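Local atomic coordinates of cytochrome c (Pseudomonas aeruginosa, PDB entry 6RTE), a protein that acts as a dihydro-heme d1 dehydrogenase in heme d1 biosynthesis, joining a heme c-bearing cytochrome domain to an eight-bladed beta-propeller. Residues Q266-S271 and V284-V289; H424-L429 and R440-P445; H158-L163 and A172-R177. All coordinates share one frame; numbering follows the deposited sequence.

Contact 1 of 3, residues Q266-S271 and V284-V289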
loop_
_atom_site.group_PDB
_atom_site.type_symbol
_atom_site.label_atom_id
_atom_site.label_comp_id
_atom_site.label_asym_id
_atom_site.label_seq_id
_atom_site.Cartn_x
_atom_site.Cartn_y
_atom_site.Cartn_z
ATOM N N GLN A 266 15.575 6.620 20.939
ATOM C CA GLN A 266 15.535 5.233 20.472
ATOM C C GLN A 266 15.048 5.166 19.022
ATOM O O GLN A 266 13.990 5.700 18.691
ATOM C CB GLN A 266 14.630 4.384 21.362
ATOM C CG GLN A 266 14.835 2.873 21.168
ATOM C CD GLN A 266 14.154 2.016 22.231
ATOM O OE1 GLN A 266 14.041 2.406 23.400
ATOM N NE2 GLN A 266 13.704 0.835 21.827
ATOM N N ALA A 267 15.824 4.491 18.172
ATOM C CA ALA A 267 15.500 4.400 16.754
ATOM C C ALA A 267 14.251 3.554 16.519
ATOM O O ALA A 267 13.953 2.620 17.272
ATOM C CB ALA A 267 16.670 3.785 15.986
ATOM N N SER A 268 13.530 3.872 15.444
ATOM C CA SER A 268 12.338 3.117 15.096
ATOM C C SER A 268 12.183 3.016 13.589
ATOM O O SER A 268 12.591 3.909 12.840
ATOM C CB SER A 268 11.075 3.761 15.688
ATOM O OG SER A 268 9.910 3.053 15.312
ATOM N N ARG A 269 11.559 1.921 13.158
ATOM C CA ARG A 269 11.009 1.834 11.819
ATOM C C ARG A 269 9.720 2.648 11.742
ATOM O O ARG A 269 9.013 2.815 12.738
ATOM C CB ARG A 269 10.717 0.377 11.459
ATOM C CG ARG A 269 11.937 -0.518 11.439
ATOM C CD ARG A 269 11.549 -1.996 11.345
ATOM N NE ARG A 269 10.922 -2.463 12.584
ATOM C CZ ARG A 269 10.447 -3.690 12.765
ATOM N NH1 ARG A 269 10.537 -4.591 11.795
ATOM N NH2 ARG A 269 9.895 -4.014 13.923
ATOM N N VAL A 270 9.431 3.175 10.557
ATOM C CA VAL A 270 8.145 3.816 10.299
ATOM C C VAL A 270 7.205 2.748 9.771
ATOM O O VAL A 270 7.509 2.087 8.778
ATOM C CB VAL A 270 8.274 4.976 9.296
ATOM C CG1 VAL A 270 6.888 5.506 8.951
ATOM C CG2 VAL A 270 9.140 6.095 9.879
ATOM N N SER A 271 6.051 2.585 10.424
ATOM C CA SER A 271 5.094 1.599 9.955
ATOM C C SER A 271 4.295 2.109 8.754
ATOM O O SER A 271 4.123 1.384 7.766
ATOM C CB SER A 271 4.152 1.205 11.084
ATOM O OG SER A 271 3.265 0.214 10.599
ATOM N N VAL A 284 2.051 9.891 11.331
ATOM C CA VAL A 284 3.051 8.847 11.156
ATOM C C VAL A 284 2.901 7.810 12.265
ATOM O O VAL A 284 2.907 8.155 13.457
ATOM C CB VAL A 284 4.479 9.431 11.152
ATOM C CG1 VAL A 284 5.520 8.326 10.957
ATOM C CG2 VAL A 284 4.606 10.501 10.062
ATOM N N ALA A 285 2.793 6.544 11.867
ATOM C CA ALA A 285 2.789 5.411 12.783
ATOM C C ALA A 285 4.201 4.854 12.899
ATOM O O ALA A 285 4.832 4.553 11.880
ATOM C CB ALA A 285 1.845 4.317 12.299
ATOM N N LEU A 286 4.688 4.727 14.130
ATOM C CA LEU A 286 6.039 4.240 14.404
ATOM C C LEU A 286 6.006 2.820 14.963
ATOM O O LEU A 286 5.286 2.524 15.921
ATOM C CB LEU A 286 6.761 5.166 15.387
ATOM C CG LEU A 286 7.004 6.562 14.827
ATOM C CD1 LEU A 286 7.590 7.469 15.891
ATOM C CD2 LEU A 286 7.924 6.521 13.582
ATOM N N LYS A 287 6.841 1.957 14.384
ATOM C CA LYS A 287 6.791 0.529 14.673
ATOM C C LYS A 287 7.322 0.198 16.064
ATOM O O LYS A 287 6.774 -0.675 16.747
ATOM C CB LYS A 287 7.603 -0.210 13.600
ATOM C CG LYS A 287 7.374 -1.678 13.496
ATOM C CD LYS A 287 5.980 -1.974 13.010
ATOM C CE LYS A 287 5.750 -3.468 12.992
ATOM N NZ LYS A 287 4.311 -3.780 13.145
ATOM N N ASP A 288 8.380 0.878 16.511
ATOM C CA ASP A 288 9.218 0.352 17.591
ATOM C C ASP A 288 9.332 1.259 18.805
ATOM O O ASP A 288 10.095 0.945 19.726
ATOM C CB ASP A 288 10.619 0.057 17.053
ATOM C CG ASP A 288 10.583 -0.863 15.880
ATOM O OD1 ASP A 288 10.072 -1.990 16.042
ATOM O OD2 ASP A 288 11.027 -0.444 14.793
ATOM N N VAL A 289 8.590 2.360 18.854
ATOM C CA VAL A 289 8.607 3.244 20.010
ATOM C C VAL A 289 7.168 3.579 20.392
ATOM O O VAL A 289 6.232 3.410 19.608
ATOM C CB VAL A 289 9.411 4.536 19.735
ATOM C CG1 VAL A 289 10.901 4.205 19.605
ATOM C CG2 VAL A 289 8.901 5.228 18.485
#
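Arg269 and Asp288 meet with their flat ends almost coplanar, guanidinium and carboxylate planes 7° apart, and the grip is side-on. NE of Arg269 reaches OD2 of Asp288 at 3.0 Å, while NH2 of Arg269 reaches OD1 of Asp288 at 2.9 Å; each oxygen offers its syn lone pair, and both bonds are nearly straight. OD2 of Asp288 also takes the backbone N-H of Arg269 on its anti side, at 2.9 Å from Arg269 N, so one residue holds the carboxylate by main chain and side chain and fixes its rotation. A bend at chi3 (-70°) folds the guanidinium back toward the aspartate, and CG of Lys287 lies over one of its faces. Tyr239 adds a cation-pi contact to the same arginine.

The pair sits where the hairpin of strands 270-276 and 281-286, the first two of one propeller blade, opens into loops. Ser268 bridges the gap: with OG anti to its own backbone N (chi1 178°), it accepts the N-H of Asp288 at 2.9 Å from Asp288 N and donates to O of Arg269. That carbonyl receives Lys287 N from the opposite face of its plane. Within the blade, Val270 and Leu286 form an antiparallel non-hydrogen-bonded pair, CG2 of Val270 lying 3.9 Å from CD2 of Leu286, and the side chains of Val270 and Val284 cross at about a right angle, their CG1 atoms 3.7 Å apart.

Contact 2 of 3, residues H424-L429 and R440-P445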
loop_
_atom_site.group_PDB
_atom_site.type_symbol
_atom_site.label_atom_id
_atom_site.label_comp_id
_atom_site.label_asym_id
_atom_site.label_seq_id
_atom_site.Cartn_x
_atom_site.Cartn_y
_atom_site.Cartn_z
ATOM N N HIS A 424 -11.583 -18.428 -0.438
ATOM C CA HIS A 424 -11.186 -17.058 -0.753
ATOM C C HIS A 424 -11.455 -16.639 -2.194
ATOM O O HIS A 424 -10.642 -15.929 -2.796
ATOM C CB HIS A 424 -9.690 -16.894 -0.451
ATOM C CG HIS A 424 -8.831 -17.933 -1.108
ATOM N ND1 HIS A 424 -8.571 -17.939 -2.461
ATOM C CD2 HIS A 424 -8.193 -19.013 -0.600
ATOM C CE1 HIS A 424 -7.798 -18.968 -2.756
ATOM N NE2 HIS A 424 -7.553 -19.635 -1.645
ATOM N N ASP A 425 -12.599 -17.042 -2.749
ATOM C CA ASP A 425 -12.959 -16.687 -4.118
ATOM C C ASP A 425 -14.253 -15.882 -4.186
ATOM O O ASP A 425 -14.829 -15.735 -5.268
ATOM C CB ASP A 425 -13.071 -17.944 -4.987
ATOM C CG ASP A 425 -13.949 -19.025 -4.357
ATOM O OD1 ASP A 425 -14.760 -18.715 -3.458
ATOM O OD2 ASP A 425 -13.819 -20.199 -4.765
ATOM N N GLU A 426 -14.702 -15.333 -3.061
ATOM C CA GLU A 426 -16.007 -14.695 -2.968
ATOM C C GLU A 426 -15.855 -13.297 -2.398
ATOM O O GLU A 426 -15.143 -13.098 -1.406
ATOM C CB GLU A 426 -16.946 -15.527 -2.089
ATOM C CG GLU A 426 -18.371 -15.610 -2.595
ATOM C CD GLU A 426 -19.101 -16.831 -2.062
ATOM O OE1 GLU A 426 -18.938 -17.925 -2.646
ATOM O OE2 GLU A 426 -19.823 -16.700 -1.051
ATOM N N ILE A 427 -16.519 -12.335 -3.036
ATOM C CA ILE A 427 -16.647 -10.972 -2.536
ATOM C C ILE A 427 -18.024 -10.843 -1.899
ATOM O O ILE A 427 -19.036 -11.197 -2.516
ATOM C CB ILE A 427 -16.465 -9.945 -3.666
ATOM C CG1 ILE A 427 -15.072 -10.075 -4.291
ATOM C CG2 ILE A 427 -16.702 -8.526 -3.153
ATOM C CD1 ILE A 427 -13.920 -9.881 -3.317
ATOM N N LEU A 428 -18.066 -10.347 -0.668
ATOM C CA LEU A 428 -19.300 -10.270 0.100
ATOM C C LEU A 428 -19.852 -8.853 0.047
ATOM O O LEU A 428 -19.103 -7.885 0.218
ATOM C CB LEU A 428 -19.060 -10.679 1.552
ATOM C CG LEU A 428 -18.319 -11.997 1.735
ATOM C CD1 LEU A 428 -18.002 -12.225 3.206
ATOM C CD2 LEU A 428 -19.140 -13.140 1.164
ATOM N N LEU A 429 -21.153 -8.739 -0.179
ATOM C CA LEU A 429 -21.843 -7.451 -0.189
ATOM C C LEU A 429 -22.693 -7.376 1.076
ATOM O O LEU A 429 -23.742 -8.023 1.171
ATOM C CB LEU A 429 -22.682 -7.290 -1.454
ATOM C CG LEU A 429 -21.903 -6.781 -2.674
ATOM C CD1 LEU A 429 -20.746 -7.710 -3.020
ATOM C CD2 LEU A 429 -22.830 -6.596 -3.873
ATOM N N ARG A 440 -23.388 -12.223 -2.859
ATOM C CA ARG A 440 -22.039 -12.758 -2.985
ATOM C C ARG A 440 -21.638 -12.774 -4.453
ATOM O O ARG A 440 -22.473 -13.015 -5.327
ATOM C CB ARG A 440 -21.942 -14.165 -2.393
ATOM C CG ARG A 440 -22.418 -14.272 -0.948
ATOM C CD ARG A 440 -22.543 -15.732 -0.506
ATOM N NE ARG A 440 -21.645 -16.051 0.603
ATOM C CZ ARG A 440 -22.020 -16.183 1.875
ATOM N NH1 ARG A 440 -21.112 -16.469 2.800
ATOM N NH2 ARG A 440 -23.293 -16.038 2.230
ATOM N N LEU A 441 -20.359 -12.508 -4.718
ATOM C CA LEU A 441 -19.820 -12.466 -6.073
ATOM C C LEU A 441 -18.602 -13.376 -6.150
ATOM O O LEU A 441 -17.696 -13.272 -5.320
ATOM C CB LEU A 441 -19.441 -11.033 -6.478
ATOM C CG LEU A 441 -20.568 -10.011 -6.676
ATOM C CD1 LEU A 441 -19.988 -8.670 -7.086
ATOM C CD2 LEU A 441 -21.573 -10.484 -7.705
ATOM N N ARG A 442 -18.576 -14.263 -7.147
ATOM C CA ARG A 442 -17.528 -15.275 -7.285
ATOM C C ARG A 442 -16.976 -15.223 -8.703
ATOM O O ARG A 442 -17.281 -16.091 -9.535
ATOM C CB ARG A 442 -18.067 -16.667 -6.952
ATOM C CG ARG A 442 -16.995 -17.720 -6.725
ATOM C CD ARG A 442 -17.613 -19.033 -6.256
ATOM N NE ARG A 442 -16.614 -20.083 -6.068
ATOM C CZ ARG A 442 -16.906 -21.361 -5.836
ATOM N NH1 ARG A 442 -18.170 -21.755 -5.763
ATOM N NH2 ARG A 442 -15.932 -22.251 -5.679
ATOM N N PRO A 443 -16.133 -14.232 -9.009
ATOM C CA PRO A 443 -15.734 -14.025 -10.413
ATOM C C PRO A 443 -14.990 -15.204 -11.021
ATOM O O PRO A 443 -15.241 -15.556 -12.179
ATOM C CB PRO A 443 -14.855 -12.765 -10.342
ATOM C CG PRO A 443 -14.362 -12.719 -8.942
ATOM C CD PRO A 443 -15.473 -13.279 -8.099
ATOM N N SER A 444 -14.081 -15.823 -10.275
ATOM C CA SER A 444 -13.292 -16.950 -10.763
ATOM C C SER A 444 -13.304 -18.034 -9.696
ATOM O O SER A 444 -12.425 -18.071 -8.821
ATOM C CB SER A 444 -11.864 -16.527 -11.101
ATOM O OG SER A 444 -11.828 -15.797 -12.312
ATOM N N PRO A 445 -14.291 -18.947 -9.735
ATOM C CA PRO A 445 -14.367 -19.987 -8.702
ATOM C C PRO A 445 -13.048 -20.717 -8.501
ATOM O O PRO A 445 -12.481 -21.270 -9.447
ATOM C CB PRO A 445 -15.464 -20.922 -9.234
ATOM C CG PRO A 445 -16.344 -20.029 -10.045
ATOM C CD PRO A 445 -15.418 -19.029 -10.685
#
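The outer hairpin of a propeller blade, strands 427-431 and 437-441, frays here into two loops, and Ile427 and Leu441 make its last hydrogen-bonded pair. Ile427 N gives a nearly straight bond to O of Leu441, 2.7 Å long, and Leu441 N returns one to O of Ile427; both donors lie in the carbonyl planes. On the side of these two residues, CD1 of Leu429 meets CD1 of Leu441 at 4.2 Å.

Two salt bridges continue the pairing in side chains. Glu426 stretches out until OE2 stands at the guanidinium edge of Arg440, facing NE, the modelled separation being doubtfully short, with the carboxylate turned at 90° to the guanidinium. The Leu428 side chain lies alongside that of Arg440, pointing the same way, CD2 nearest NE.

Beyond the strand ends, Arg442 extends its chain to place NE and NH2 each 3.1 Å from OD2 of Asp425. Both bonds are weak and bent, with planes 49° apart, and CB of Pro445 lies over a guanidinium face. Asp425 is also held by Lys423 and by the backbone N-H of Gly446.

These are the third and fourth strands of a four-stranded antiparallel meander, the unit of a beta-propeller blade.

Contact 3 of 3, residues H158-L163 and A172-R177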
loop_
_atom_site.group_PDB
_atom_site.type_symbol
_atom_site.label_atom_id
_atom_site.label_comp_id
_atom_site.label_asym_id
_atom_site.label_seq_id
_atom_site.Cartn_x
_atom_site.Cartn_y
_atom_site.Cartn_z
ATOM N N HIS A 158 4.770 -6.725 -12.728
ATOM C CA HIS A 158 5.238 -5.402 -12.322
ATOM C C HIS A 158 5.057 -4.386 -13.447
ATOM O O HIS A 158 5.997 -3.752 -13.932
ATOM C CB HIS A 158 6.680 -5.500 -11.834
ATOM C CG HIS A 158 6.860 -6.569 -10.807
ATOM N ND1 HIS A 158 6.363 -6.450 -9.526
ATOM C CD2 HIS A 158 7.400 -7.814 -10.892
ATOM C CE1 HIS A 158 6.628 -7.564 -8.853
ATOM N NE2 HIS A 158 7.252 -8.402 -9.661
ATOM N N HIS A 159 3.805 -4.257 -13.855
ATOM C CA HIS A 159 3.360 -3.221 -14.765
ATOM C C HIS A 159 2.222 -2.453 -14.111
ATOM O O HIS A 159 1.648 -2.879 -13.106
ATOM C CB HIS A 159 2.901 -3.815 -16.105
ATOM C CG HIS A 159 4.025 -4.124 -17.041
ATOM N ND1 HIS A 159 4.879 -5.189 -16.850
ATOM C CD2 HIS A 159 4.450 -3.499 -18.164
ATOM C CE1 HIS A 159 5.770 -5.217 -17.826
ATOM N NE2 HIS A 159 5.533 -4.198 -18.634
ATOM N N VAL A 160 1.912 -1.299 -14.706
ATOM C CA VAL A 160 0.755 -0.495 -14.336
ATOM C C VAL A 160 -0.016 -0.208 -15.615
ATOM O O VAL A 160 0.588 0.148 -16.633
ATOM C CB VAL A 160 1.159 0.819 -13.648
ATOM C CG1 VAL A 160 -0.056 1.772 -13.516
ATOM C CG2 VAL A 160 1.796 0.544 -12.290
ATOM N N THR A 161 -1.332 -0.388 -15.567
ATOM C CA THR A 161 -2.219 -0.038 -16.663
ATOM C C THR A 161 -3.062 1.155 -16.252
ATOM O O THR A 161 -3.579 1.199 -15.126
ATOM C CB THR A 161 -3.110 -1.218 -17.052
ATOM O OG1 THR A 161 -2.340 -2.148 -17.810
ATOM C CG2 THR A 161 -4.319 -0.752 -17.890
ATOM N N ILE A 162 -3.159 2.138 -17.145
ATOM C CA ILE A 162 -4.063 3.270 -16.975
ATOM C C ILE A 162 -5.321 2.932 -17.754
ATOM O O ILE A 162 -5.260 2.672 -18.963
ATOM C CB ILE A 162 -3.434 4.584 -17.462
ATOM C CG1 ILE A 162 -2.068 4.795 -16.829
ATOM C CG2 ILE A 162 -4.350 5.767 -17.138
ATOM C CD1 ILE A 162 -2.084 4.860 -15.326
ATOM N N LEU A 163 -6.458 2.917 -17.072
ATOM C CA LEU A 163 -7.705 2.439 -17.656
ATOM C C LEU A 163 -8.704 3.577 -17.808
ATOM O O LEU A 163 -8.943 4.329 -16.861
ATOM C CB LEU A 163 -8.308 1.334 -16.785
ATOM C CG LEU A 163 -9.285 0.372 -17.446
ATOM C CD1 LEU A 163 -8.521 -0.666 -18.261
ATOM C CD2 LEU A 163 -10.156 -0.285 -16.387
ATOM N N ALA A 172 -2.893 3.272 -21.551
ATOM C CA ALA A 172 -1.449 3.204 -21.397
ATOM C C ALA A 172 -1.113 2.013 -20.509
ATOM O O ALA A 172 -1.897 1.643 -19.626
ATOM C CB ALA A 172 -0.882 4.489 -20.783
ATOM N N ARG A 173 0.059 1.434 -20.742
ATOM C CA ARG A 173 0.610 0.405 -19.877
ATOM C C ARG A 173 2.113 0.624 -19.826
ATOM O O ARG A 173 2.729 0.901 -20.858
ATOM C CB ARG A 173 0.262 -0.990 -20.401
ATOM C CG ARG A 173 0.622 -2.126 -19.454
ATOM C CD ARG A 173 0.233 -3.482 -20.042
ATOM N NE ARG A 173 0.416 -4.552 -19.060
ATOM C CZ ARG A 173 1.414 -5.436 -19.061
ATOM N NH1 ARG A 173 2.348 -5.416 -20.008
ATOM N NH2 ARG A 173 1.471 -6.353 -18.105
ATOM N N PHE A 174 2.698 0.551 -18.633
ATOM C CA PHE A 174 4.131 0.773 -18.504
ATOM C C PHE A 174 4.696 -0.132 -17.415
ATOM O O PHE A 174 3.988 -0.489 -16.468
ATOM C CB PHE A 174 4.462 2.254 -18.199
ATOM C CG PHE A 174 3.769 2.824 -16.978
ATOM C CD1 PHE A 174 2.474 3.310 -17.057
ATOM C CD2 PHE A 174 4.429 2.902 -15.766
ATOM C CE1 PHE A 174 1.838 3.852 -15.936
ATOM C CE2 PHE A 174 3.804 3.439 -14.652
ATOM C CZ PHE A 174 2.505 3.912 -14.741
ATOM N N PRO A 175 5.957 -0.551 -17.552
ATOM C CA PRO A 175 6.585 -1.338 -16.484
ATOM C C PRO A 175 6.919 -0.446 -15.304
ATOM O O PRO A 175 7.356 0.696 -15.471
ATOM C CB PRO A 175 7.847 -1.900 -17.146
ATOM C CG PRO A 175 8.199 -0.861 -18.173
ATOM C CD PRO A 175 6.875 -0.338 -18.690
ATOM N N SER A 176 6.675 -0.965 -14.107
ATOM C CA SER A 176 6.914 -0.206 -12.892
ATOM C C SER A 176 8.204 -0.673 -12.227
ATOM O O SER A 176 8.865 -1.614 -12.674
ATOM C CB SER A 176 5.735 -0.350 -11.929
ATOM O OG SER A 176 5.654 -1.671 -11.410
ATOM N N ARG A 177 8.567 0.006 -11.145
ATOM C CA ARG A 177 9.574 -0.531 -10.249
ATOM C C ARG A 177 9.058 -1.825 -9.636
ATOM O O ARG A 177 7.851 -2.090 -9.585
ATOM C CB ARG A 177 9.931 0.475 -9.159
ATOM C CG ARG A 177 10.572 1.760 -9.674
ATOM C CD ARG A 177 12.040 1.566 -10.026
ATOM N NE ARG A 177 12.608 2.756 -10.664
ATOM C CZ ARG A 177 13.907 2.944 -10.887
ATOM N NH1 ARG A 177 14.786 2.029 -10.490
ATOM N NH2 ARG A 177 14.336 4.053 -11.480
HETATM O O HOH W 1 8.573 -4.019 -14.730
HETATM O O HOH W 2 3.429 -3.068 -10.707
#
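Stacking comes first: the guanidinium of Arg173 lies flat on the ring of His159, planes 4° apart and centres 3.9 Å apart. The opposite face of the imidazole takes a CH-pi contact from CA of Pro175, 3.7 Å from the ring centroid. Arg173 stays extended from CG to NE, its CG anti to the backbone N (chi1 -172°), which carries it past Thr161 to the imidazole. Its charge is met by Glu154 and Asp157, and ND1 of His159 bonds to O of Asp157.

The apolar contacts lie on the other side of the strands. CB of Val160 stands over one face of the Phe174 ring, 3.5 Å from CZ, while CD1 of Ile162 meets the ring at its edge, 4.1 Å from CE1.

Backbone hydrogen bonds join the strands in antiparallel register. Val160 and Phe174 exchange a pair, Val160 N lying 2.8 Å from O of Phe174, and Ile162 N reaches O of Ala172. At the loop end Ser176 N bonds to O of His158 from above the carbonyl plane, and water W1 links it to O of Ser176.

His158 and His159, both facing Glu154, form a G1 beta bulge against strand 150-154, with the His158 side chain about 4 Å from heme c. Strand 169-175 is one of the two outermost strands of its four-stranded sheet, where Phe174 packs on Phe195 and stacks with Tyr205 of the next.

How the contacts relate
Along the chain the order is contact 3, contact 1, contact 2, each closing before the next opens, and all three lie in the cytochrome d1 heme domain range. Each is a hairpin between neighbouring strands of a different antiparallel sheet: 159-164 with 169-175, 270-276 with 281-286, and 427-431 with 437-441. Their centres stand about 32 Å apart for contacts 1 and 3, about 36 Å for contacts 1 and 2, and about 26 Å for contacts 2 and 3, without touching. Contact 1 lies across the chain's centre from both others, as expected for blades spread round a propeller. Contact 3, through His158, lies about 4 Å from heme c, so this blade is near the cytochrome part.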